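Local coordinates for 6-phosphogluconate dehydrogenase, NAD-binding (Geobacter metallireducens, PDB 3PEF), which probably reduces succinic semialdehyde to gamma-hydroxybutyrate with a bound nicotinamide cofactor, as a member of the beta-hydroxyacid dehydrogenase family, at residues K18-A23 and E152-K157; A63-P68 and D93-D98; V97-S102 and K166-K171; L117-S122 and L133-A138; G139-Y144 and I158-D163. The protein carries 2 engineered substitutions. All blocks are in the same frame, centred on the assembly; numbering follows the deposited sequence.

Contact 1. Residues K18-A23 and E152-K157; sequences KNLVKA and EKMGKK
This is a small helix-end to helix-end packing contact, partly buried, in which the last turn of helix 11-22 meets the frayed end of helix 141-154 on one side of the central sheet. Leu-20 from the last helical turn and Ala-23 just after it meet the side chains of Met-154 and Lys-153 in turn. On the inner flank, Leu-20 has CG anti to its carbonyl carbon, and its CD2 lies 4.0 Å from CG of Met-154, the two chains crossing obliquely. Phe-6 and Phe-62 of the sheet pack against both residues, so this flank belongs to the hydrophobic core. The outer flank is more open: the methyl CB of Ala-23 rests against the aliphatic part of Lys-153, 3.6 Å from its CG, while the bent lysine chain carries its ammonium elsewhere. Between the two, Asn-19 packs its CB against the carbonyl O of Lys-153 at 3.6 Å, and its amide turns to a water instead. Water 1 accepts from Asn-19 ND2 at 3.1 Å and donates to Met-154 O at 2.9 Å. The same ND2 also bonds to the backbone O of Glu-129, so both links hold the amide in place. Joining the helix that follows the first strand to a helix from the far end of the domain, across the same side of the sheet, is the layered packing of a Rossmann-type dinucleotide-binding domain.

Contact 2. Residues A63-P68 and D93-D98; sequences AMLADP and DMSTVD. With NAP (NADP nicotinamide-adenine-dinucleotide phosphate), chain I.
Backbone hydrogen bonds begin where two parallel strands end: Met-94 N donates to Ala-63 O at 2.7 Å, in the plane of that carbonyl. Beyond it Ser-95 takes over, its OG receiving Leu-65 N at 2.9 Å and passing its own proton to Asp-93 OD1 at 2.6 Å, on the syn lone pair. Ser-95 N reaches the same oxygen from above the carboxylate plane, closing an Asx turn. An alanine in place of Asp-93 would remove both acceptor bonds and would probably leave the Ser-95 hydroxyl less firmly aimed at Leu-65 N. These are the loops at the carboxyl edge of a Rossmann-type sheet, and they line the NADP pocket. Thr-96 N donates to O3D of the nicotinamide ribose at 3.1 Å, an oxygen also 2.9 Å from Leu-65 O, whereas Ala-66 N makes a weak bond to O4B of the adenosine ribose. Met-64, bent at chi2 (52°), brings CE into van der Waals contact with the nicotinamide ribose, 3.3 Å from O4D. The apolar packing includes Val-97 CG2, 4.0 Å from Pro-68 CD.

Contact 3. Residues V97-S102 and K166-K171; sequences VDPATS and KGAEMK
Apolar packing carries this buried contact, in which the start of helix 99-111, from the Rossmann-type NAD-binding region, meets the first turns of the long helix 166-194, which opens the C-terminal helical region and carries Lys-171, the predicted active-site residue. The methyl CB of Ala-168 points into the turn where the first helix begins, 3.4 Å from Val-97 O and 3.7 Å from Pro-99 N. Beside it the ring of Pro-99 crosses the Glu-169 side chain at about a right angle, with the two CG atoms 3.4 Å apart. Glu-169 sets its CG beside the backbone N and runs extended from there.

The polar bonds stay within each segment or lead away from both. Asp-98 is the N-cap of its helix: OD1 accepts from Thr-101 OG1 at 2.6 Å, and OD2 takes a weak bond from Thr-101 N. Glu-169 OE1 forms a weak salt bridge of 3.3 Å with Lys-166 NZ, while OE2 pairs with Arg-250. An alanine at Glu-169 would remove the methylene that meets Pro-99 and both ionic links, and would probably loosen the packing on the proline ring. The chemistry thus implies a division of labour: methyl, ring and methylene hold the helices together, while the carboxylates serve a helix end and neighbouring charges.

Contact 4. Residues L117-S122 and L133-A138; sequences LEAPVS and LIILAA
Side chains alternate about strand 115-122 and strand 133-139, which runs antiparallel beside it, beyond the parallel strands of the Rossmann-type sheet; their pairing is interrupted at Ala-119 and Pro-120. On one face Leu-117, Ala-119 and Val-121 meet Leu-133, Ile-135 and Ala-137. The Ala-119 methyl sits between neighbours, its CB 3.7 Å from Ile-135 CG2 and 3.9 Å from Ala-137 CB. Val-121, which touches the bound NADP, crosses Leu-133 obliquely, CG2 to CD1 at 4.1 Å, and Met-12 packs on both.

On the face of Glu-118, Ser-122, Ile-134 and Ala-138, the glutamate takes the crowded first torsion (chi1 66°) and extends past Ala-138, bringing OE1 to 3.4 Å from its CB. There OE1 accepts from the backbone N of Gly-165 and Ala-168, and OE2 from Ser-102 OG. The Pro-120 ring lies against the opposite carbonyl, CD 3.2 Å from Leu-136 O, and Pro-120 O accepts from Leu-136 N at 2.9 Å, almost along the C=O axis. Paired bonds flank this link, Glu-118 with Ala-138 and Ser-122 with Ile-134. Since proline has no N-H to give, a single conventional bond bridges the strands at Pro-120, and the donors around buried Glu-118 would probably favour its charged form.

Contact 5. Residues G139-Y144 and I158-D163; sequences GDRNLY and IIHLGD
His-160 fastens the end of a beta-alpha-beta unit, in which strand 133-139 passes through helix 141-154 to strand 157-160. Nearby, Asp-140 OD2 accepts from Leu-143 N and caps the helix, and Gly-139 N donates to Gly-162 O at 2.8 Å, at backbone angles that call for glycine at both positions. The CB of His-160, above the Tyr-144 face, stands 3.9 Å from the centroid of that ring in a CH-pi contact. CG is anti to the backbone N (chi1 -173°), which carries the imidazole along the tyrosine toward the helix start. CD2 leads the edge of the histidine to the Tyr-144 face, 3.7 Å from CD1, and the T-shaped pair has its planes at 74°. CE1 lies 3.7 Å from CG of Arg-141, a poorly ordered residue whose CG makes a CH-pi contact of its own, over a face of the imidazole. At the tip His-160 NE2 donates to Gly-139 O at 2.9 Å; the oxygen lies in the imidazole plane, while NE2 stands about 30° out of the carbonyl plane.

Contact 4 is central to the set, joined to the other four. Asp-93 of contact 2 bonds through its O to Ala-119 N (2.8 Å), continuing the sheet, and on the other edge Ala-137 N meets Ile-159 O of contact 5 at 3.0 Å. Contact 1 joins the same sheet through Lys-156 N and Leu-133 O, 2.9 Å apart, and touches contact 2 where Met-154 CE meets Met-94 SD. Contacts 2 and 3 share Val-97 and Asp-98, which lead from the NADP-lining loop to the helix packed on 166-171. There Lys-171 NZ, predicted to be catalytic, reaches Val-121 O of contact 4 at 2.7 Å. Contact 5 lies farther out, its Ile-159 side chain about 10 Å from that of Lys-171.

Contact 1. Residues K18-A23 and E152-K157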
# COMPACT_ATOMS: atom_id res chain seq x y z
N LYS A 18 -10.75 -5.42 39.13
CA LYS A 18 -10.62 -6.58 40.02
C LYS A 18 -9.35 -6.48 40.83
O LYS A 18 -9.33 -6.85 42.01
CB LYS A 18 -10.54 -7.87 39.21
CG LYS A 18 -11.47 -8.98 39.67
CD LYS A 18 -12.50 -9.29 38.59
CE LYS A 18 -12.10 -10.52 37.78
NZ LYS A 18 -12.99 -10.74 36.59
N ASN A 19 -8.29 -6.02 40.18
CA ASN A 19 -7.01 -5.79 40.85
C ASN A 19 -7.12 -4.73 41.95
O ASN A 19 -6.57 -4.88 43.04
CB ASN A 19 -5.90 -5.48 39.83
CG ASN A 19 -5.38 -6.75 39.14
OD1 ASN A 19 -5.55 -7.84 39.66
ND2 ASN A 19 -4.75 -6.60 37.97
N LEU A 20 -7.87 -3.66 41.69
CA LEU A 20 -8.12 -2.67 42.73
C LEU A 20 -8.93 -3.31 43.86
O LEU A 20 -8.61 -3.14 45.03
CB LEU A 20 -8.84 -1.44 42.17
CG LEU A 20 -8.11 -0.60 41.11
CD1 LEU A 20 -8.99 0.55 40.61
CD2 LEU A 20 -6.79 -0.06 41.65
N VAL A 21 -9.96 -4.06 43.51
CA VAL A 21 -10.74 -4.76 44.53
C VAL A 21 -9.90 -5.80 45.30
O VAL A 21 -9.96 -5.87 46.53
CB VAL A 21 -12.03 -5.39 43.96
CG1 VAL A 21 -12.75 -6.19 45.04
CG2 VAL A 21 -12.95 -4.30 43.38
N LYS A 22 -9.12 -6.60 44.59
CA LYS A 22 -8.26 -7.57 45.27
C LYS A 22 -7.26 -6.90 46.22
O LYS A 22 -6.85 -7.48 47.21
CB LYS A 22 -7.50 -8.45 44.27
CG LYS A 22 -7.98 -9.91 44.21
CD LYS A 22 -9.43 -10.03 43.76
CE LYS A 22 -9.53 -10.58 42.33
NZ LYS A 22 -9.13 -12.02 42.24
N ALA A 23 -6.87 -5.67 45.89
CA ALA A 23 -5.88 -4.93 46.67
C ALA A 23 -6.50 -4.28 47.90
O ALA A 23 -5.81 -3.58 48.65
CB ALA A 23 -5.22 -3.86 45.81
N GLU A 152 -0.40 1.52 40.71
CA GLU A 152 0.57 0.53 41.15
C GLU A 152 -0.01 -0.86 41.33
O GLU A 152 0.71 -1.86 41.32
CB GLU A 152 1.28 0.99 42.42
CG GLU A 152 2.38 2.00 42.13
CD GLU A 152 3.13 2.42 43.36
OE1 GLU A 152 2.60 2.23 44.48
OE2 GLU A 152 4.26 2.94 43.22
N LYS A 153 -1.33 -0.94 41.49
CA LYS A 153 -1.97 -2.24 41.56
C LYS A 153 -2.36 -2.72 40.17
O LYS A 153 -2.70 -3.88 39.99
CB LYS A 153 -3.19 -2.19 42.49
CG LYS A 153 -2.83 -1.87 43.94
CD LYS A 153 -1.87 -2.91 44.50
CE LYS A 153 -0.60 -2.28 45.09
NZ LYS A 153 0.62 -3.08 44.75
N MET A 154 -2.30 -1.83 39.19
CA MET A 154 -2.77 -2.18 37.85
C MET A 154 -1.62 -2.39 36.88
O MET A 154 -1.75 -3.14 35.91
CB MET A 154 -3.73 -1.11 37.31
CG MET A 154 -4.98 -0.92 38.18
SD MET A 154 -6.22 0.18 37.47
CE MET A 154 -5.42 1.77 37.58
N GLY A 155 -0.50 -1.72 37.13
CA GLY A 155 0.65 -1.82 36.25
C GLY A 155 1.98 -2.05 36.95
O GLY A 155 2.04 -2.08 38.18
N LYS A 156 3.04 -2.24 36.16
CA LYS A 156 4.39 -2.43 36.70
C LYS A 156 5.31 -1.25 36.37
O LYS A 156 6.18 -0.90 37.16
CB LYS A 156 5.01 -3.75 36.21
CG LYS A 156 5.21 -3.88 34.69
CD LYS A 156 6.13 -5.08 34.39
CE LYS A 156 5.86 -5.73 33.03
NZ LYS A 156 6.28 -4.92 31.86
N LYS A 157 5.11 -0.66 35.20
CA LYS A 157 5.88 0.52 34.82
C LYS A 157 4.88 1.64 34.64
O LYS A 157 3.88 1.49 33.91
CB LYS A 157 6.62 0.27 33.50
CG LYS A 157 7.62 1.36 33.10
CD LYS A 157 7.95 1.31 31.60
CE LYS A 157 9.43 1.60 31.30
NZ LYS A 157 9.89 2.92 31.79
O HOH W 1 -4.35 -4.34 35.96

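Contact 2. Residues A63-P68 and D93-D98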
# COMPACT_ATOMS: atom_id res chain seq x y z
N ALA A 63 -11.29 5.25 33.81
CA ALA A 63 -12.19 4.83 32.73
C ALA A 63 -11.43 4.02 31.69
O ALA A 63 -10.30 4.37 31.34
CB ALA A 63 -12.86 6.02 32.07
N MET A 64 -12.05 2.95 31.21
CA MET A 64 -11.43 2.06 30.23
C MET A 64 -12.44 1.69 29.16
O MET A 64 -13.03 0.61 29.19
CB MET A 64 -10.87 0.79 30.93
CG MET A 64 -9.87 0.01 30.07
SD MET A 64 -8.56 1.11 29.46
CE MET A 64 -7.24 -0.08 29.16
N LEU A 65 -12.65 2.60 28.22
CA LEU A 65 -13.71 2.52 27.23
C LEU A 65 -13.16 2.22 25.83
O LEU A 65 -11.97 2.42 25.57
CB LEU A 65 -14.48 3.84 27.22
CG LEU A 65 -15.09 4.11 28.60
CD1 LEU A 65 -15.62 5.53 28.73
CD2 LEU A 65 -16.17 3.07 28.94
N ALA A 66 -14.03 1.77 24.93
CA ALA A 66 -13.63 1.29 23.61
C ALA A 66 -12.86 2.27 22.75
O ALA A 66 -11.81 1.92 22.20
CB ALA A 66 -14.86 0.79 22.83
N ASP A 67 -13.41 3.47 22.56
CA ASP A 67 -12.92 4.36 21.50
C ASP A 67 -13.31 5.82 21.77
O ASP A 67 -13.98 6.09 22.76
CB ASP A 67 -13.44 3.91 20.13
CG ASP A 67 -14.96 3.81 20.06
OD1 ASP A 67 -15.64 4.12 21.08
OD2 ASP A 67 -15.49 3.42 18.99
N PRO A 68 -12.86 6.75 20.92
CA PRO A 68 -13.19 8.16 21.17
C PRO A 68 -14.71 8.41 21.31
O PRO A 68 -15.10 9.17 22.19
CB PRO A 68 -12.62 8.88 19.95
CG PRO A 68 -11.43 8.02 19.56
CD PRO A 68 -11.85 6.60 19.86
N ASP A 93 -8.82 9.03 32.36
CA ASP A 93 -9.27 8.24 31.21
C ASP A 93 -8.14 7.42 30.63
O ASP A 93 -7.14 7.96 30.13
CB ASP A 93 -9.92 9.12 30.13
CG ASP A 93 -10.81 8.31 29.16
OD1 ASP A 93 -10.72 7.06 29.15
OD2 ASP A 93 -11.60 8.92 28.42
N MET A 94 -8.30 6.10 30.70
CA MET A 94 -7.26 5.16 30.25
C MET A 94 -7.59 4.52 28.90
O MET A 94 -6.87 3.65 28.39
CB MET A 94 -6.99 4.11 31.32
CG MET A 94 -6.74 4.74 32.69
SD MET A 94 -6.38 3.56 34.02
CE MET A 94 -4.74 2.95 33.57
N SER A 95 -8.68 5.00 28.29
CA SER A 95 -9.07 4.56 26.96
C SER A 95 -8.05 4.94 25.89
O SER A 95 -7.42 5.99 25.98
CB SER A 95 -10.41 5.19 26.58
OG SER A 95 -11.35 5.07 27.63
N THR A 96 -7.91 4.10 24.87
CA THR A 96 -7.10 4.49 23.71
C THR A 96 -7.92 5.36 22.78
O THR A 96 -8.92 4.92 22.19
CB THR A 96 -6.58 3.29 22.94
OG1 THR A 96 -5.86 2.45 23.84
CG2 THR A 96 -5.64 3.76 21.80
N VAL A 97 -7.47 6.60 22.65
CA VAL A 97 -8.24 7.65 22.02
C VAL A 97 -7.24 8.59 21.37
O VAL A 97 -6.04 8.51 21.65
CB VAL A 97 -9.03 8.35 23.13
CG1 VAL A 97 -9.18 9.80 22.87
CG2 VAL A 97 -10.38 7.61 23.39
N ASP A 98 -7.70 9.46 20.48
CA ASP A 98 -6.79 10.40 19.83
C ASP A 98 -6.52 11.57 20.76
O ASP A 98 -7.33 11.87 21.63
CB ASP A 98 -7.37 10.91 18.51
CG ASP A 98 -8.72 11.58 18.68
OD1 ASP A 98 -9.69 10.90 19.08
OD2 ASP A 98 -8.81 12.80 18.43
PA NAP I . -13.86 -4.24 25.24
O1A NAP I . -14.59 -4.33 23.95
O2A NAP I . -13.79 -5.50 26.01
O5B NAP I . -14.51 -3.10 26.16
C5B NAP I . -15.00 -1.92 25.59
C4B NAP I . -15.68 -1.14 26.70
O4B NAP I . -16.15 0.08 26.18
C3B NAP I . -16.90 -1.89 27.24
O3B NAP I . -16.95 -1.61 28.62
C2B NAP I . -18.04 -1.20 26.54
O2B NAP I . -19.27 -1.25 27.21
C1B NAP I . -17.51 0.22 26.52
N9A NAP I . -18.24 1.06 25.56
C8A NAP I . -18.19 0.97 24.19
N7A NAP I . -19.02 1.90 23.68
C5A NAP I . -19.60 2.57 24.69
C6A NAP I . -20.51 3.62 24.71
N6A NAP I . -20.96 4.12 23.57
N1A NAP I . -20.94 4.11 25.91
C2A NAP I . -20.46 3.58 27.09
N3A NAP I . -19.55 2.54 27.07
C4A NAP I . -19.13 2.05 25.88
O3 NAP I . -12.39 -3.74 24.89
PN NAP I . -11.12 -3.53 25.81
O1N NAP I . -9.99 -4.29 25.26
O2N NAP I . -11.47 -3.70 27.24
O5D NAP I . -10.96 -1.98 25.43
C5D NAP I . -10.93 -0.92 26.35
C4D NAP I . -9.86 0.05 25.86
O4D NAP I . -8.56 -0.43 26.11
C3D NAP I . -9.91 0.24 24.36
O3D NAP I . -9.63 1.61 24.15
C2D NAP I . -8.79 -0.64 23.83
O2D NAP I . -8.30 -0.14 22.62
C1D NAP I . -7.78 -0.46 24.93
N1N NAP I . -6.75 -1.51 25.11
C2N NAP I . -7.04 -2.83 24.92
C3N NAP I . -6.08 -3.80 25.14
C7N NAP I . -6.42 -5.25 24.98
O7N NAP I . -5.37 -6.13 24.76
N7N NAP I . -7.68 -5.71 25.01
C4N NAP I . -4.79 -3.45 25.57
C5N NAP I . -4.51 -2.10 25.79
C6N NAP I . -5.50 -1.14 25.58
P2B NAP I . -20.26 -2.54 27.08
O1X NAP I . -21.64 -2.04 27.47
O2X NAP I . -20.23 -3.02 25.66
O3X NAP I . -19.78 -3.64 27.99

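Contact 3. Residues V97-S102 and K166-K171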
# COMPACT_ATOMS: atom_id res chain seq x y z
N VAL A 97 -7.47 6.60 22.65
CA VAL A 97 -8.24 7.65 22.02
C VAL A 97 -7.24 8.59 21.37
O VAL A 97 -6.04 8.51 21.65
CB VAL A 97 -9.03 8.35 23.13
CG1 VAL A 97 -9.18 9.80 22.87
CG2 VAL A 97 -10.38 7.61 23.39
N ASP A 98 -7.70 9.46 20.48
CA ASP A 98 -6.79 10.40 19.83
C ASP A 98 -6.52 11.57 20.76
O ASP A 98 -7.33 11.87 21.63
CB ASP A 98 -7.37 10.91 18.51
CG ASP A 98 -8.72 11.58 18.68
OD1 ASP A 98 -9.69 10.90 19.08
OD2 ASP A 98 -8.81 12.80 18.43
N PRO A 99 -5.37 12.24 20.57
CA PRO A 99 -5.00 13.38 21.41
C PRO A 99 -6.11 14.42 21.52
O PRO A 99 -6.35 14.94 22.60
CB PRO A 99 -3.81 14.00 20.67
CG PRO A 99 -3.26 12.92 19.83
CD PRO A 99 -4.41 12.01 19.48
N ALA A 100 -6.77 14.75 20.42
CA ALA A 100 -7.73 15.85 20.51
C ALA A 100 -8.94 15.45 21.36
O ALA A 100 -9.54 16.29 22.05
CB ALA A 100 -8.15 16.31 19.13
N THR A 101 -9.31 14.17 21.32
CA THR A 101 -10.39 13.72 22.18
C THR A 101 -10.04 13.85 23.66
O THR A 101 -10.81 14.42 24.43
CB THR A 101 -10.77 12.27 21.88
OG1 THR A 101 -11.33 12.21 20.57
CG2 THR A 101 -11.77 11.76 22.89
N SER A 102 -8.88 13.34 24.05
CA SER A 102 -8.53 13.40 25.47
C SER A 102 -8.36 14.85 25.94
O SER A 102 -8.74 15.19 27.06
CB SER A 102 -7.29 12.56 25.77
OG SER A 102 -6.16 13.13 25.15
N LYS A 166 0.06 13.85 24.99
CA LYS A 166 1.34 13.15 24.85
C LYS A 166 1.18 11.65 25.11
O LYS A 166 1.78 10.82 24.44
CB LYS A 166 2.40 13.73 25.80
CG LYS A 166 2.96 15.09 25.36
CD LYS A 166 4.06 14.93 24.32
CE LYS A 166 4.38 16.23 23.59
NZ LYS A 166 3.64 16.35 22.28
N GLY A 167 0.36 11.31 26.10
CA GLY A 167 0.05 9.92 26.37
C GLY A 167 -0.67 9.25 25.21
O GLY A 167 -0.32 8.13 24.80
N ALA A 168 -1.71 9.91 24.70
CA ALA A 168 -2.47 9.40 23.56
C ALA A 168 -1.56 9.20 22.36
O ALA A 168 -1.63 8.17 21.69
CB ALA A 168 -3.63 10.34 23.20
N GLU A 169 -0.71 10.19 22.09
CA GLU A 169 0.22 10.11 20.97
C GLU A 169 1.19 8.95 21.12
O GLU A 169 1.46 8.22 20.16
CB GLU A 169 0.96 11.45 20.80
CG GLU A 169 0.05 12.51 20.25
CD GLU A 169 0.60 13.92 20.39
OE1 GLU A 169 1.43 14.13 21.29
OE2 GLU A 169 0.18 14.81 19.62
N MET A 170 1.71 8.75 22.33
CA MET A 170 2.63 7.64 22.56
C MET A 170 1.91 6.32 22.32
O MET A 170 2.44 5.42 21.66
CB MET A 170 3.15 7.67 23.99
CG MET A 170 4.01 6.46 24.33
SD MET A 170 5.61 6.48 23.50
CE MET A 170 6.39 7.94 24.25
N LYS A 171 0.72 6.19 22.89
CA LYS A 171 -0.07 4.98 22.73
C LYS A 171 -0.31 4.67 21.25
O LYS A 171 -0.13 3.54 20.80
CB LYS A 171 -1.41 5.10 23.48
CG LYS A 171 -2.35 3.93 23.24
CD LYS A 171 -1.70 2.61 23.65
CE LYS A 171 -2.72 1.49 23.55
NZ LYS A 171 -2.11 0.15 23.76

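Contact 4. Residues L117-S122 and L133-A138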
# COMPACT_ATOMS: atom_id res chain seq x y z
N LEU A 117 -6.53 13.46 33.85
CA LEU A 117 -5.28 12.77 33.50
C LEU A 117 -5.67 11.75 32.45
O LEU A 117 -6.63 11.01 32.64
CB LEU A 117 -4.77 11.99 34.73
CG LEU A 117 -3.32 11.79 35.23
CD1 LEU A 117 -3.08 10.35 35.69
CD2 LEU A 117 -2.19 12.26 34.30
N GLU A 118 -4.96 11.68 31.34
CA GLU A 118 -5.15 10.54 30.44
C GLU A 118 -4.10 9.53 30.82
O GLU A 118 -2.99 9.91 31.16
CB GLU A 118 -4.99 10.92 28.98
CG GLU A 118 -3.58 11.34 28.59
CD GLU A 118 -3.45 11.63 27.11
OE1 GLU A 118 -2.41 12.15 26.69
OE2 GLU A 118 -4.40 11.32 26.35
N ALA A 119 -4.44 8.24 30.78
CA ALA A 119 -3.41 7.23 31.01
C ALA A 119 -3.70 5.93 30.27
O ALA A 119 -4.02 4.92 30.89
CB ALA A 119 -3.23 6.98 32.53
N PRO A 120 -3.56 5.96 28.93
CA PRO A 120 -3.74 4.72 28.16
C PRO A 120 -2.62 3.75 28.51
O PRO A 120 -1.60 4.18 29.07
CB PRO A 120 -3.59 5.19 26.71
CG PRO A 120 -2.64 6.37 26.81
CD PRO A 120 -3.06 7.06 28.10
N VAL A 121 -2.79 2.48 28.19
CA VAL A 121 -1.85 1.46 28.64
C VAL A 121 -1.31 0.61 27.50
O VAL A 121 -1.94 0.48 26.44
CB VAL A 121 -2.47 0.51 29.71
CG1 VAL A 121 -3.13 1.30 30.80
CG2 VAL A 121 -3.49 -0.45 29.09
N SER A 122 -0.14 0.03 27.74
CA SER A 122 0.41 -0.97 26.84
C SER A 122 0.41 -2.32 27.57
O SER A 122 0.74 -2.38 28.76
CB SER A 122 1.83 -0.54 26.40
OG SER A 122 2.41 -1.50 25.54
N LEU A 133 0.62 -3.99 33.53
CA LEU A 133 0.48 -3.02 32.44
C LEU A 133 1.56 -1.94 32.49
O LEU A 133 2.09 -1.63 33.54
CB LEU A 133 -0.90 -2.35 32.49
CG LEU A 133 -2.14 -3.27 32.42
CD1 LEU A 133 -3.40 -2.47 32.66
CD2 LEU A 133 -2.23 -4.02 31.08
N ILE A 134 1.85 -1.36 31.33
CA ILE A 134 2.64 -0.14 31.27
C ILE A 134 1.67 1.04 31.12
O ILE A 134 0.85 1.06 30.22
CB ILE A 134 3.60 -0.18 30.07
CG1 ILE A 134 4.43 -1.48 30.11
CG2 ILE A 134 4.50 1.05 30.06
CD1 ILE A 134 5.04 -1.84 28.79
N ILE A 135 1.77 2.02 32.02
CA ILE A 135 0.80 3.10 32.07
C ILE A 135 1.42 4.40 31.57
O ILE A 135 2.40 4.88 32.12
CB ILE A 135 0.24 3.25 33.52
CG1 ILE A 135 -0.32 1.89 33.97
CG2 ILE A 135 -0.83 4.34 33.60
CD1 ILE A 135 -1.08 1.93 35.28
N LEU A 136 0.82 4.96 30.52
CA LEU A 136 1.37 6.14 29.84
C LEU A 136 0.57 7.40 30.17
O LEU A 136 -0.26 7.84 29.39
CB LEU A 136 1.36 5.89 28.32
CG LEU A 136 1.90 4.53 27.88
CD1 LEU A 136 1.51 4.19 26.44
CD2 LEU A 136 3.43 4.49 28.08
N ALA A 137 0.82 8.00 31.34
CA ALA A 137 -0.03 9.09 31.78
C ALA A 137 0.43 10.42 31.21
O ALA A 137 1.61 10.60 30.90
CB ALA A 137 -0.07 9.16 33.32
N ALA A 138 -0.50 11.36 31.09
CA ALA A 138 -0.20 12.71 30.65
C ALA A 138 -1.31 13.61 31.17
O ALA A 138 -2.49 13.25 31.14
CB ALA A 138 -0.12 12.77 29.12

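Contact 5. Residues G139-Y144 and I158-D163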
# COMPACT_ATOMS: atom_id res chain seq x y z
N GLY A 139 -0.94 14.79 31.67
CA GLY A 139 -1.90 15.69 32.29
C GLY A 139 -1.56 16.06 33.72
O GLY A 139 -0.41 16.02 34.13
N ASP A 140 -2.59 16.41 34.49
CA ASP A 140 -2.44 16.89 35.87
C ASP A 140 -1.51 16.05 36.75
O ASP A 140 -1.78 14.88 37.04
CB ASP A 140 -3.83 17.00 36.52
CG ASP A 140 -3.81 17.76 37.84
OD1 ASP A 140 -4.61 18.71 38.01
OD2 ASP A 140 -3.01 17.39 38.72
N ARG A 141 -0.42 16.67 37.20
CA ARG A 141 0.60 15.97 37.98
C ARG A 141 0.17 15.61 39.40
O ARG A 141 0.56 14.57 39.94
CB ARG A 141 1.89 16.80 38.02
CG ARG A 141 2.86 16.45 36.91
CD ARG A 141 4.06 17.40 36.87
NE ARG A 141 3.68 18.74 36.42
CZ ARG A 141 3.66 19.12 35.14
NH1 ARG A 141 4.00 18.27 34.18
NH2 ARG A 141 3.30 20.36 34.82
N ASN A 142 -0.63 16.48 40.01
CA ASN A 142 -1.17 16.21 41.33
C ASN A 142 -2.11 15.00 41.30
O ASN A 142 -2.05 14.12 42.17
CB ASN A 142 -1.89 17.45 41.86
CG ASN A 142 -0.95 18.62 42.06
OD1 ASN A 142 0.24 18.44 42.34
ND2 ASN A 142 -1.47 19.84 41.93
N LEU A 143 -2.94 14.94 40.27
CA LEU A 143 -3.80 13.78 40.08
C LEU A 143 -2.97 12.54 39.78
O LEU A 143 -3.27 11.45 40.27
CB LEU A 143 -4.81 14.05 38.96
CG LEU A 143 -5.74 12.89 38.63
CD1 LEU A 143 -6.39 12.34 39.89
CD2 LEU A 143 -6.79 13.36 37.61
N TYR A 144 -1.91 12.70 39.00
CA TYR A 144 -1.00 11.59 38.72
C TYR A 144 -0.52 11.02 40.05
O TYR A 144 -0.60 9.82 40.29
CB TYR A 144 0.18 12.10 37.90
CG TYR A 144 1.26 11.09 37.60
CD1 TYR A 144 1.08 10.12 36.62
CD2 TYR A 144 2.49 11.14 38.26
CE1 TYR A 144 2.09 9.20 36.32
CE2 TYR A 144 3.49 10.23 37.97
CZ TYR A 144 3.29 9.25 37.00
OH TYR A 144 4.28 8.34 36.70
N ILE A 158 5.14 2.76 35.29
CA ILE A 158 4.23 3.89 35.26
C ILE A 158 5.02 5.16 34.97
O ILE A 158 5.95 5.49 35.71
CB ILE A 158 3.47 4.02 36.60
CG1 ILE A 158 2.72 2.73 36.91
CG2 ILE A 158 2.51 5.19 36.55
CD1 ILE A 158 2.69 2.35 38.38
N ILE A 159 4.68 5.87 33.90
CA ILE A 159 5.45 7.05 33.52
C ILE A 159 4.55 8.23 33.24
O ILE A 159 3.35 8.08 33.00
CB ILE A 159 6.32 6.79 32.28
CG1 ILE A 159 5.44 6.52 31.07
CG2 ILE A 159 7.26 5.62 32.52
CD1 ILE A 159 6.19 6.60 29.75
N HIS A 160 5.13 9.42 33.25
CA HIS A 160 4.37 10.64 32.98
C HIS A 160 5.03 11.37 31.82
O HIS A 160 6.22 11.64 31.85
CB HIS A 160 4.33 11.52 34.24
CG HIS A 160 3.44 12.72 34.12
ND1 HIS A 160 3.85 13.88 33.51
CD2 HIS A 160 2.18 12.93 34.54
CE1 HIS A 160 2.87 14.77 33.56
NE2 HIS A 160 1.84 14.21 34.17
N LEU A 161 4.25 11.70 30.79
CA LEU A 161 4.81 12.14 29.51
C LEU A 161 4.59 13.60 29.18
O LEU A 161 4.90 14.04 28.08
CB LEU A 161 4.25 11.28 28.38
CG LEU A 161 4.64 9.80 28.46
CD1 LEU A 161 3.75 8.94 27.57
CD2 LEU A 161 6.11 9.64 28.08
N GLY A 162 4.02 14.35 30.12
CA GLY A 162 3.81 15.78 29.92
C GLY A 162 2.35 16.15 29.91
O GLY A 162 1.55 15.56 30.64
N ASP A 163 1.99 17.10 29.06
CA ASP A 163 0.61 17.59 28.98
C ASP A 163 -0.33 16.59 28.29
O ASP A 163 0.12 15.71 27.54
CB ASP A 163 0.57 18.91 28.22
CG ASP A 163 1.39 19.99 28.89
OD1 ASP A 163 1.48 19.98 30.14
OD2 ASP A 163 1.94 20.86 28.17
O HOH W 2 1.31 18.40 33.14